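Long-range contact in peptidase, M20/M25/M40 family (Staphylococcus aureus, PDB 4EWT), which is a putative M20-family amidohydrolase with a dinuclear manganese centre, which probably hydrolyses amide bonds of N-acylated amino acids: residues 82-92 / 362-370. Residues are numbered along the deposited sequence; the frame is centred on the assembly and turned at random.
With MN (manganese (II) ion), chain E.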
ATOM      1  N   LEU A  82      27.832   8.093 -26.038  1.00 44.46           N
ATOM      2  CA  LEU A  82      26.469   8.188 -25.492  1.00 45.65           C
ATOM      3  C   LEU A  82      25.703   9.430 -25.981  1.00 49.07           C
ATOM      4  O   LEU A  82      26.329  10.419 -26.369  1.00 51.06           O
ATOM      5  CB  LEU A  82      26.531   8.201 -23.964  1.00 44.26           C
ATOM      6  CG  LEU A  82      26.911   6.907 -23.251  1.00 41.68           C
ATOM      7  CD1 LEU A  82      27.590   7.224 -21.927  1.00 41.57           C
ATOM      8  CD2 LEU A  82      25.683   6.037 -23.044  1.00 41.43           C
ATOM      9  N   PRO A  83      24.348   9.381 -25.963  1.00 50.30           N
ATOM     10  CA  PRO A  83      23.523  10.543 -26.337  1.00 53.82           C
ATOM     11  C   PRO A  83      23.459  11.604 -25.225  1.00 54.67           C
ATOM     12  O   PRO A  83      22.422  11.771 -24.578  1.00 55.26           O
ATOM     13  CB  PRO A  83      22.138   9.924 -26.578  1.00 54.65           C
ATOM     14  CG  PRO A  83      22.101   8.735 -25.668  1.00 51.27           C
ATOM     15  CD  PRO A  83      23.514   8.192 -25.679  1.00 48.85           C
ATOM     16  N   ILE A  84      24.571  12.308 -25.020  1.00 54.87           N
ATOM     17  CA  ILE A  84      24.719  13.266 -23.922  1.00 55.73           C
ATOM     18  C   ILE A  84      25.399  14.542 -24.421  1.00 58.78           C
ATOM     19  O   ILE A  84      26.415  14.480 -25.120  1.00 58.34           O
ATOM     20  CB  ILE A  84      25.538  12.641 -22.750  1.00 52.73           C
ATOM     21  CG1 ILE A  84      24.730  11.534 -22.053  1.00 50.44           C
ATOM     22  CG2 ILE A  84      25.974  13.701 -21.742  1.00 54.13           C
ATOM     23  CD1 ILE A  84      25.574  10.484 -21.390  1.00 46.52           C
ATOM     24  N   THR A  85      24.887  15.681 -24.008  1.00 61.71           N
ATOM     25  CA  THR A  85      25.439  16.949 -24.384  1.00 65.06           C
ATOM     26  C   THR A  85      26.580  17.312 -23.479  1.00 64.50           C
ATOM     27  O   THR A  85      26.377  17.505 -22.308  1.00 64.65           O
ATOM     28  CB  THR A  85      24.359  18.004 -24.296  1.00 68.87           C
ATOM     29  OG1 THR A  85      23.452  17.804 -25.371  1.00 69.83           O
ATOM     30  CG2 THR A  85      24.950  19.349 -24.401  1.00 72.85           C
ATOM     31  N   GLU A  86      27.792  17.407 -24.032  1.00 64.41           N
ATOM     32  CA  GLU A  86      29.007  17.590 -23.229  1.00 63.47           C
ATOM     33  C   GLU A  86      29.093  18.988 -22.618  1.00 67.20           C
ATOM     34  O   GLU A  86      28.825  19.990 -23.285  1.00 70.47           O
ATOM     35  CB  GLU A  86      30.271  17.258 -24.032  1.00 62.44           C
ATOM     36  CG  GLU A  86      31.579  17.398 -23.230  1.00 61.61           C
ATOM     37  CD  GLU A  86      32.774  16.681 -23.848  1.00 58.55           C
ATOM     38  OE1 GLU A  86      32.637  16.072 -24.934  1.00 57.52           O
ATOM     39  OE2 GLU A  86      33.863  16.728 -23.235  1.00 56.72           O
ATOM     40  N   ASP A  87      29.541  19.046 -21.383  1.00 66.76           N
ATOM     41  CA  ASP A  87      29.555  20.250 -20.613  1.00 70.45           C
ATOM     42  C   ASP A  87      30.810  20.608 -19.909  1.00 70.92           C
ATOM     43  O   ASP A  87      30.881  21.506 -19.107  1.00 74.37           O
ATOM     44  CB  ASP A  87      28.311  20.314 -19.782  1.00 71.24           C
ATOM     45  CG  ASP A  87      27.700  21.654 -19.796  1.00 76.26           C
ATOM     46  OD1 ASP A  87      27.411  22.148 -20.906  1.00 79.70           O
ATOM     47  OD2 ASP A  87      27.527  22.205 -18.704  1.00 79.10           O
ATOM     48  N   THR A  88      31.730  19.682 -20.031  1.00 67.18           N
ATOM     49  CA  THR A  88      33.114  19.941 -19.937  1.00 67.28           C
ATOM     50  C   THR A  88      33.080  21.144 -20.866  1.00 71.01           C
ATOM     51  O   THR A  88      32.268  21.183 -21.774  1.00 71.59           O
ATOM     52  CB  THR A  88      33.860  18.738 -20.553  1.00 63.53           C
ATOM     53  OG1 THR A  88      33.201  17.531 -20.151  1.00 59.55           O
ATOM     54  CG2 THR A  88      35.173  18.674 -20.021  1.00 62.35           C
ATOM     55  N   GLY A  89      33.859  22.170 -20.633  1.00 73.89           N
ATOM     56  CA  GLY A  89      35.028  22.130 -19.832  1.00 73.18           C
ATOM     57  C   GLY A  89      36.180  22.227 -20.848  1.00 73.06           C
ATOM     58  O   GLY A  89      37.006  23.139 -20.828  1.00 75.98           O
ATOM     59  N   LEU A  90      36.245  21.258 -21.744  1.00 69.32           N
ATOM     60  CA  LEU A  90      37.489  20.939 -22.428  1.00 68.00           C
ATOM     61  C   LEU A  90      37.608  21.396 -23.856  1.00 69.43           C
ATOM     62  O   LEU A  90      36.658  21.366 -24.618  1.00 69.63           O
ATOM     63  CB  LEU A  90      37.754  19.432 -22.350  1.00 63.19           C
ATOM     64  CG  LEU A  90      37.592  18.709 -21.038  1.00 60.86           C
ATOM     65  CD1 LEU A  90      37.462  17.256 -21.265  1.00 57.70           C
ATOM     66  CD2 LEU A  90      38.602  18.976 -20.005  1.00 62.08           C
ATOM     67  N   SER A  91      38.825  21.773 -24.219  1.00 70.71           N
ATOM     68  CA  SER A  91      39.110  22.240 -25.588  1.00 72.59           C
ATOM     69  C   SER A  91      38.768  21.189 -26.650  1.00 69.51           C
ATOM     70  O   SER A  91      38.399  21.534 -27.778  1.00 71.52           O
ATOM     71  CB  SER A  91      40.574  22.652 -25.724  1.00 73.86           C
ATOM     72  N   PHE A  92      38.909  19.919 -26.276  1.00 64.68           N
ATOM     73  CA  PHE A  92      38.621  18.788 -27.159  1.00 61.69           C
ATOM     74  C   PHE A  92      37.254  18.157 -26.875  1.00 60.19           C
ATOM     75  O   PHE A  92      37.038  16.966 -27.141  1.00 56.80           O
ATOM     76  CB  PHE A  92      39.731  17.724 -27.064  1.00 57.98           C
ATOM     77  CG  PHE A  92      40.096  17.343 -25.655  1.00 55.38           C
ATOM     78  CD1 PHE A  92      41.039  18.077 -24.942  1.00 56.61           C
ATOM     79  CD2 PHE A  92      39.513  16.243 -25.046  1.00 52.85           C
ATOM     80  CE1 PHE A  92      41.383  17.730 -23.639  1.00 55.52           C
ATOM     81  CE2 PHE A  92      39.852  15.886 -23.742  1.00 52.07           C
ATOM     82  CZ  PHE A  92      40.791  16.634 -23.038  1.00 52.96           C
ATOM     83  N   HIS A 362      28.475   8.842 -17.429  1.00 49.68           N
ATOM     84  CA  HIS A 362      27.250   9.285 -18.121  1.00 51.57           C
ATOM     85  C   HIS A 362      26.792  10.719 -17.795  1.00 55.11           C
ATOM     86  O   HIS A 362      25.869  11.228 -18.422  1.00 57.70           O
ATOM     87  CB  HIS A 362      26.071   8.341 -17.841  1.00 49.90           C
ATOM     88  CG  HIS A 362      26.212   6.992 -18.471  1.00 47.21           C
ATOM     89  ND1 HIS A 362      25.195   6.394 -19.179  1.00 47.33           N
ATOM     90  CD2 HIS A 362      27.253   6.124 -18.504  1.00 45.02           C
ATOM     91  CE1 HIS A 362      25.595   5.211 -19.610  1.00 44.95           C
ATOM     92  NE2 HIS A 362      26.842   5.025 -19.218  1.00 43.54           N
ATOM     93  N   HIS A 363      27.436  11.362 -16.825  1.00 55.98           N
ATOM     94  CA  HIS A 363      27.157  12.766 -16.480  1.00 59.77           C
ATOM     95  C   HIS A 363      27.786  13.717 -17.520  1.00 62.04           C
ATOM     96  O   HIS A 363      28.887  13.450 -18.002  1.00 60.66           O
ATOM     97  CB  HIS A 363      27.704  13.048 -15.074  1.00 60.33           C
ATOM     98  CG  HIS A 363      27.282  14.363 -14.494  1.00 65.35           C
ATOM     99  ND1 HIS A 363      26.275  14.476 -13.558  1.00 66.91           N
ATOM    100  CD2 HIS A 363      27.749  15.617 -14.697  1.00 69.25           C
ATOM    101  CE1 HIS A 363      26.132  15.746 -13.219  1.00 71.58           C
ATOM    102  NE2 HIS A 363      27.016  16.458 -13.895  1.00 73.27           N
ATOM    103  N   PRO A 364      27.087  14.819 -17.882  1.00 65.77           N
ATOM    104  CA  PRO A 364      27.620  15.810 -18.834  1.00 68.72           C
ATOM    105  C   PRO A 364      28.985  16.402 -18.469  1.00 69.51           C
ATOM    106  O   PRO A 364      29.690  16.904 -19.352  1.00 70.94           O
ATOM    107  CB  PRO A 364      26.562  16.921 -18.813  1.00 73.47           C
ATOM    108  CG  PRO A 364      25.300  16.222 -18.484  1.00 71.99           C
ATOM    109  CD  PRO A 364      25.676  15.101 -17.547  1.00 67.65           C
ATOM    110  N   LYS A 365      29.350  16.348 -17.189  1.00 68.90           N
ATOM    111  CA  LYS A 365      30.619  16.909 -16.720  1.00 70.54           C
ATOM    112  C   LYS A 365      31.699  15.846 -16.465  1.00 66.56           C
ATOM    113  O   LYS A 365      32.796  16.173 -15.995  1.00 67.79           O
ATOM    114  CB  LYS A 365      30.413  17.805 -15.483  1.00 74.34           C
ATOM    115  CG  LYS A 365      30.459  17.078 -14.140  1.00 72.18           C
ATOM    116  CD  LYS A 365      31.114  17.928 -13.059  1.00 75.98           C
ATOM    117  CE  LYS A 365      30.112  18.815 -12.357  1.00 79.10           C
ATOM    118  NZ  LYS A 365      30.775  19.576 -11.273  1.00 83.17           N
ATOM    119  N   PHE A 366      31.384  14.591 -16.798  1.00 62.16           N
ATOM    120  CA  PHE A 366      32.303  13.454 -16.666  1.00 58.22           C
ATOM    121  C   PHE A 366      33.716  13.792 -17.138  1.00 58.86           C
ATOM    122  O   PHE A 366      33.899  14.303 -18.248  1.00 60.27           O
ATOM    123  CB  PHE A 366      31.752  12.257 -17.457  1.00 54.66           C
ATOM    124  CG  PHE A 366      32.687  11.077 -17.535  1.00 51.54           C
ATOM    125  CD1 PHE A 366      32.710  10.124 -16.523  1.00 49.08           C
ATOM    126  CD2 PHE A 366      33.524  10.907 -18.636  1.00 50.83           C
ATOM    127  CE1 PHE A 366      33.564   9.026 -16.596  1.00 46.53           C
ATOM    128  CE2 PHE A 366      34.382   9.811 -18.716  1.00 48.38           C
ATOM    129  CZ  PHE A 366      34.397   8.869 -17.691  1.00 46.04           C
ATOM    130  N   ASN A 367      34.702  13.510 -16.288  1.00 58.18           N
ATOM    131  CA  ASN A 367      36.117  13.702 -16.630  1.00 58.89           C
ATOM    132  C   ASN A 367      37.025  12.753 -15.854  1.00 56.59           C
ATOM    133  O   ASN A 367      36.735  12.390 -14.709  1.00 56.03           O
ATOM    134  CB  ASN A 367      36.556  15.156 -16.403  1.00 63.67           C
ATOM    135  CG  ASN A 367      37.767  15.557 -17.253  1.00 65.55           C
ATOM    136  OD1 ASN A 367      38.520  14.715 -17.757  1.00 62.65           O
ATOM    137  ND2 ASN A 367      37.956  16.861 -17.411  1.00 71.04           N
ATOM    138  N   ILE A 368      38.124  12.362 -16.493  1.00 55.16           N
ATOM    139  CA  ILE A 368      39.090  11.444 -15.908  1.00 53.43           C
ATOM    140  C   ILE A 368      40.506  12.046 -15.859  1.00 55.66           C
ATOM    141  O   ILE A 368      40.837  12.932 -16.652  1.00 57.14           O
ATOM    142  CB  ILE A 368      39.117  10.102 -16.689  1.00 49.63           C
ATOM    143  CG1 ILE A 368      39.413  10.351 -18.178  1.00 50.59           C
ATOM    144  CG2 ILE A 368      37.800   9.346 -16.496  1.00 47.44           C
ATOM    145  CD1 ILE A 368      39.397   9.110 -19.064  1.00 47.96           C
ATOM    146  N   SER A 369      41.308  11.583 -14.931  1.00 55.66           N
ATOM    147  CA  SER A 369      42.698  11.850 -14.956  1.00 57.42           C
ATOM    148  C   SER A 369      43.308  11.088 -16.118  1.00 54.70           C
ATOM    149  O   SER A 369      43.110   9.906 -16.244  1.00 51.29           O
ATOM    150  CB  SER A 369      43.319  11.376 -13.687  1.00 57.76           C
ATOM    151  OG  SER A 369      44.622  10.992 -13.979  1.00 57.68           O
ATOM    152  N   GLU A 370      44.056  11.788 -16.961  1.00 56.12           N
ATOM    153  CA  GLU A 370      44.576  11.200 -18.195  1.00 53.90           C
ATOM    154  C   GLU A 370      45.765  10.271 -17.970  1.00 52.60           C
ATOM    155  O   GLU A 370      46.246   9.632 -18.917  1.00 50.84           O
ATOM    156  CB  GLU A 370      44.906  12.287 -19.227  1.00 56.43           C
ATOM    157  CG  GLU A 370      43.672  12.798 -19.969  1.00 57.38           C
ATOM    158  CD  GLU A 370      43.990  13.845 -21.021  1.00 60.34           C
ATOM    159  OE1 GLU A 370      44.703  14.819 -20.707  1.00 65.20           O
ATOM    160  OE2 GLU A 370      43.512  13.698 -22.166  1.00 59.92           O
TER
HETATM  161 MN    MN E 401      28.696   3.450 -19.814  1.00 55.48          MN
HETATM  162  O   HOH W   1      29.361   1.152 -20.247  1.00 31.85           O
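At the dinuclear manganese site of this M20-family hydrolase, the loop 362-370, which leads into helix 372-386, supplies a metal ligand, His-362, whose imidazole packs against Leu-82 of the loop that follows strand 72-78. Leu-82 CD1 sits almost exactly on the ring normal in a CH-pi contact, 3.5 Å from the centroid of the His-362 ring, while Leu-82 CD2 approaches CE1 of the same imidazole. The manganese lies in the ring plane, at the edge, where His-362 NE2 binds it at 2.5 Å; Cys-103 and Glu-139 complete the protein ligands, and a water is also bound. Lying over a face, the leucine probably helps limit the tilt of the imidazole without hindering the metal bond. His-198 of the second subunit also packs on His-362.

On the backbone side of His-362, away from the metal, Ile-84 places CD1 against the histidine's carbonyl, and its CG2, anti to the backbone N, faces the Pro-364 ring, 4.2 Å from CG. Pro-364 belongs to a type I beta turn, His-363 to Phe-366, closed by the bond from Phe-366 N to His-363 O. The carbonyl of the turn's second residue joins the loops: Asp-87 N donates to Pro-364 O at 3.0 Å, bent to 145° at the hydrogen.

Farther along, Glu-370 is salt-bridged to Arg-20 and Arg-21 of helix 13-25, which account for its carboxylate; the contact with Phe-92 is loose and oblique, the carboxylate and ring planes 8° apart, with Glu-370 OE2 4.1 Å from Phe-92 CZ.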